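Local coordinates for Sec-alkyl sulfatase (Pseudomonas sp. dsm 6611, PDB 2YHE), which hydrolyses (R)-secondary-alkyl sulfates with strict inversion of configuration, giving (S)-alcohols and sulfate, as a zinc-dependent homodimer of the metallo-beta-lactamase superfamily, at the interface of chains A and B. Sequence-based numbering; all coordinates share one arbitrary frame. Chains: chain A/B, Sec-alkyl sulfatase.

Contact 1: the interface of chains A and B. Residues chain A 393-394, 425, 478, 482; chain B 434, 442-445.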
# COMPACT_ATOMS: atom_id res chain seq x y z
N LEU A 393 -10.19 9.82 -3.08
CA LEU A 393 -10.32 9.24 -1.74
C LEU A 393 -11.32 9.88 -0.79
O LEU A 393 -12.13 9.17 -0.18
CB LEU A 393 -8.96 8.96 -1.08
CG LEU A 393 -8.14 10.14 -0.53
CD1 LEU A 393 -7.05 9.63 0.42
CD2 LEU A 393 -7.50 10.98 -1.65
N HIS A 394 -11.28 11.22 -0.68
CA HIS A 394 -12.17 11.93 0.24
C HIS A 394 -13.56 12.12 -0.31
O HIS A 394 -14.51 12.19 0.48
CB HIS A 394 -11.54 13.21 0.77
CG HIS A 394 -10.17 13.00 1.35
ND1 HIS A 394 -9.95 12.13 2.41
CD2 HIS A 394 -8.97 13.50 0.94
CE1 HIS A 394 -8.64 12.13 2.61
NE2 HIS A 394 -8.01 12.96 1.77
N ARG A 425 -11.16 4.94 1.94
CA ARG A 425 -9.93 5.67 1.62
C ARG A 425 -8.75 4.69 1.44
O ARG A 425 -7.91 4.90 0.58
CB ARG A 425 -9.62 6.76 2.67
CG ARG A 425 -10.58 7.94 2.61
CD ARG A 425 -10.22 9.08 3.53
NE ARG A 425 -11.03 9.11 4.75
CZ ARG A 425 -11.81 10.12 5.13
NH1 ARG A 425 -11.96 11.18 4.36
NH2 ARG A 425 -12.45 10.06 6.28
N ARG A 478 -15.61 19.16 13.17
CA ARG A 478 -14.78 18.65 12.09
C ARG A 478 -14.00 19.78 11.42
O ARG A 478 -12.79 19.65 11.19
CB ARG A 478 -15.66 17.90 11.08
CG ARG A 478 -14.90 16.99 10.14
CD ARG A 478 -15.81 16.42 9.09
NE ARG A 478 -15.05 15.91 7.95
CZ ARG A 478 -15.60 15.33 6.90
NH1 ARG A 478 -16.91 15.17 6.82
NH2 ARG A 478 -14.83 14.89 5.91
N GLN A 482 -9.76 21.25 11.81
CA GLN A 482 -8.95 21.49 10.61
C GLN A 482 -8.30 22.86 10.72
O GLN A 482 -7.10 23.00 10.46
CB GLN A 482 -9.79 21.31 9.32
CG GLN A 482 -9.77 19.87 8.78
CD GLN A 482 -9.64 19.84 7.27
OE1 GLN A 482 -8.68 20.39 6.70
NE2 GLN A 482 -10.58 19.17 6.60
N PHE B 434 -1.82 6.60 4.28
CA PHE B 434 -2.10 8.02 3.95
C PHE B 434 -2.34 8.86 5.23
O PHE B 434 -2.23 10.10 5.19
CB PHE B 434 -3.34 8.14 2.99
CG PHE B 434 -4.67 7.96 3.69
CD1 PHE B 434 -5.21 6.68 3.86
CD2 PHE B 434 -5.33 9.04 4.27
CE1 PHE B 434 -6.40 6.49 4.57
CE2 PHE B 434 -6.53 8.85 5.00
CZ PHE B 434 -7.05 7.57 5.14
N LEU B 442 -7.93 12.95 10.35
CA LEU B 442 -8.66 11.68 10.37
C LEU B 442 -9.82 11.65 9.38
O LEU B 442 -10.07 10.61 8.79
CB LEU B 442 -9.13 11.37 11.80
CG LEU B 442 -9.66 9.96 12.15
CD1 LEU B 442 -8.70 8.87 11.74
CD2 LEU B 442 -9.90 9.86 13.64
N ASP B 443 -10.53 12.76 9.19
CA ASP B 443 -11.67 12.75 8.31
C ASP B 443 -11.68 13.99 7.38
O ASP B 443 -12.54 14.86 7.49
CB ASP B 443 -12.97 12.59 9.14
CG ASP B 443 -14.23 12.23 8.37
OD1 ASP B 443 -14.11 11.74 7.22
OD2 ASP B 443 -15.34 12.45 8.91
N PRO B 444 -10.72 14.08 6.43
CA PRO B 444 -10.68 15.26 5.56
C PRO B 444 -11.95 15.43 4.74
O PRO B 444 -12.59 14.45 4.40
CB PRO B 444 -9.45 15.00 4.69
CG PRO B 444 -8.64 14.01 5.47
CD PRO B 444 -9.63 13.14 6.09
N PHE B 445 -12.34 16.70 4.50
CA PHE B 445 -13.52 17.05 3.71
C PHE B 445 -13.26 16.75 2.24
O PHE B 445 -12.10 16.87 1.80
CB PHE B 445 -13.86 18.56 3.87
CG PHE B 445 -14.63 18.93 5.12
CD1 PHE B 445 -16.00 18.69 5.21
CD2 PHE B 445 -13.97 19.49 6.21
CE1 PHE B 445 -16.70 19.02 6.38
CE2 PHE B 445 -14.67 19.81 7.38
CZ PHE B 445 -16.04 19.58 7.46
O HOH W 1 -14.34 12.68 2.94
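Helices 393-399, 420-431 and 477-490 of chain A receive a loop of chain B, residues 442-445, joined by B:Phe434 from just beyond the chain B helix 420-431. The patch illustrates how a homodimer can seat a loop by reading both its backbone carbonyls and its side chains. With CG anti to the backbone N (chi1 -163°) and the chain extended to NE, the A:Arg478 guanidinium slides between B:Phe445 and B:Asp443. The ring of B:Phe445 lies nearly parallel on one face, A:Arg478 NE 3.7 Å from its centroid in a cation-pi contact, and the carboxylate of B:Asp443 is stacked on the other. A:Arg478 NE and A:Arg478 NH2 grip the carbonyl B:Asp443 O side-on, each at 2.8 Å; NE lies in the carbonyl plane, whereas NH2 approaches from above it. A:Arg478 NH2 also donates to B:Pro444 O at 2.7 Å, again from above the carbonyl plane although the acceptor lies in the guanidinium plane.

A:Arg425 bends at chi3 (-102°), turning its guanidinium towards B:Asp443. Its NH2 forms a salt bridge with OD1 on the anti side, the two planes 78° apart. Two arginines flanking one carboxylate would probably favour its ionised form. A:Arg425 CB and CD lie above the CZ end of the B:Phe434 ring, on the face that also meets A:Leu393 CD1. Within chain A, A:Arg425 NH1 donates to A:His394 ND1 at 3.0 Å, helping to fix the imidazole, which is sandwiched between A:Leu393 CG and B:Pro444 CB. A water links the two backbones, 2.5 Å from A:His394 O and 2.9 Å from B:Pro444 O.

Contact 2: the interface of chains A and B. Residues chain A 220-221, 558; chain B 331, 381, 384, 388, 431.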
# COMPACT_ATOMS: atom_id res chain seq x y z
N LEU A 220 10.99 -3.09 12.59
CA LEU A 220 11.55 -2.16 11.59
C LEU A 220 10.86 -0.81 11.58
O LEU A 220 11.54 0.21 11.61
CB LEU A 220 11.62 -2.80 10.20
CG LEU A 220 12.39 -4.14 10.05
CD1 LEU A 220 12.51 -4.53 8.59
CD2 LEU A 220 13.77 -4.08 10.67
N ALA A 221 9.51 -0.81 11.60
CA ALA A 221 8.70 0.42 11.70
C ALA A 221 8.17 0.52 13.15
O ALA A 221 7.18 1.20 13.43
CB ALA A 221 7.54 0.35 10.70
N ILE A 558 18.33 0.87 9.21
CA ILE A 558 17.33 1.88 9.52
C ILE A 558 17.93 2.88 10.49
O ILE A 558 17.80 4.08 10.28
CB ILE A 558 15.99 1.22 10.00
CG1 ILE A 558 15.33 0.47 8.82
CG2 ILE A 558 15.00 2.26 10.60
CD1 ILE A 558 14.44 -0.64 9.18
N LYS B 331 12.74 -1.90 -0.41
CA LYS B 331 13.62 -2.85 0.28
C LYS B 331 13.86 -4.08 -0.61
O LYS B 331 15.00 -4.42 -0.91
CB LYS B 331 13.07 -3.24 1.66
CG LYS B 331 14.07 -3.97 2.51
CD LYS B 331 13.68 -4.07 3.97
CE LYS B 331 14.68 -4.93 4.71
NZ LYS B 331 16.09 -4.48 4.49
N ASN B 381 15.28 2.94 3.83
CA ASN B 381 15.93 3.13 5.13
C ASN B 381 15.86 4.54 5.67
O ASN B 381 15.60 4.69 6.86
CB ASN B 381 17.36 2.61 5.11
CG ASN B 381 17.51 1.16 4.70
OD1 ASN B 381 16.57 0.34 4.81
ND2 ASN B 381 18.71 0.83 4.21
N LEU B 384 12.26 5.21 6.80
CA LEU B 384 11.97 4.44 8.00
C LEU B 384 12.66 5.09 9.22
O LEU B 384 12.07 5.20 10.29
CB LEU B 384 12.45 3.02 7.78
CG LEU B 384 11.45 1.83 7.82
CD1 LEU B 384 9.98 2.22 7.84
CD2 LEU B 384 11.81 0.79 6.79
N ASN B 388 10.43 6.63 12.28
CA ASN B 388 10.70 6.26 13.67
C ASN B 388 11.10 7.46 14.55
O ASN B 388 11.02 7.39 15.76
CB ASN B 388 11.71 5.11 13.76
CG ASN B 388 11.08 3.80 13.38
OD1 ASN B 388 9.96 3.44 13.84
ND2 ASN B 388 11.75 3.06 12.52
N TYR B 431 4.46 1.49 4.67
CA TYR B 431 4.56 1.07 6.07
C TYR B 431 3.43 1.56 6.98
O TYR B 431 3.01 0.79 7.83
CB TYR B 431 5.92 1.52 6.63
CG TYR B 431 7.06 0.70 6.10
CD1 TYR B 431 7.37 -0.56 6.64
CD2 TYR B 431 7.85 1.16 5.05
CE1 TYR B 431 8.43 -1.31 6.15
CE2 TYR B 431 8.93 0.42 4.56
CZ TYR B 431 9.21 -0.82 5.11
OH TYR B 431 10.27 -1.57 4.64
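A:Ile558, near the end of helix 549-559, crosses B:Leu384 of the long helix 362-388 obliquely, branch against branch. A:Ile558 CD1 meets B:Leu384 CD2 at 3.8 Å, while the other branch, A:Ile558 CG2, lies 3.9 Å from B:Leu384 CB. The two branches thus follow the leucine from its root to its methyl end. CG1 of the isoleucine stands anti to the carbonyl carbon (chi1 -68°), which directs the CG1 branch along the leucine and CG2 towards B:Asn388.

The leucine's two methyls are used differently, an example of one branched side chain joining two neighbourhoods. B:Leu384 CD2 serves A:Ile558; B:Leu384 CD1 sits over the centre of the B:Tyr431 ring, 3.6 Å above its plane, within its own chain. A:Ala221 CB approaches this pair, 4.2 Å from both B:Leu384 CD1 and B:Tyr431 CD1, a loose contact.

Polar recognition comes from the last residue of helix 362-388. B:Asn388 ND2 donates to A:Leu220 O at 3.0 Å, with the acceptor in the amide plane and the donor tilted 17° from the carbonyl plane. The angle of 154° at the hydrogen makes this a fairly straight bond. It engages the backbone carbonyl at the end of helix 210-220, not a side chain.

Together, the apolar cluster and the hydrogen bond from the B:Asn388 amide join two separate segments of one subunit to helices 362-388 and 420-431 of the other, contributing to the homodimer interface.

About 25 Å separates the centres of the C-alpha atoms in contact 1 and contact 2, two distinct patches of one two-fold symmetric interface. Helix 420-431 takes part in both, through A:Arg425 in contact 1 and B:Tyr431 in contact 2; by the symmetry, each copy of this helix contributes its middle to a contact 1 and its last residue to a contact 2. Their chemistry differs: contact 1 is rich in charge and backbone recognition, whereas contact 2 is smaller and mainly apolar, with a side-chain amide to backbone hydrogen bond. The interface is thus held at well-spaced points, which probably helps fix the relative orientation of the subunits.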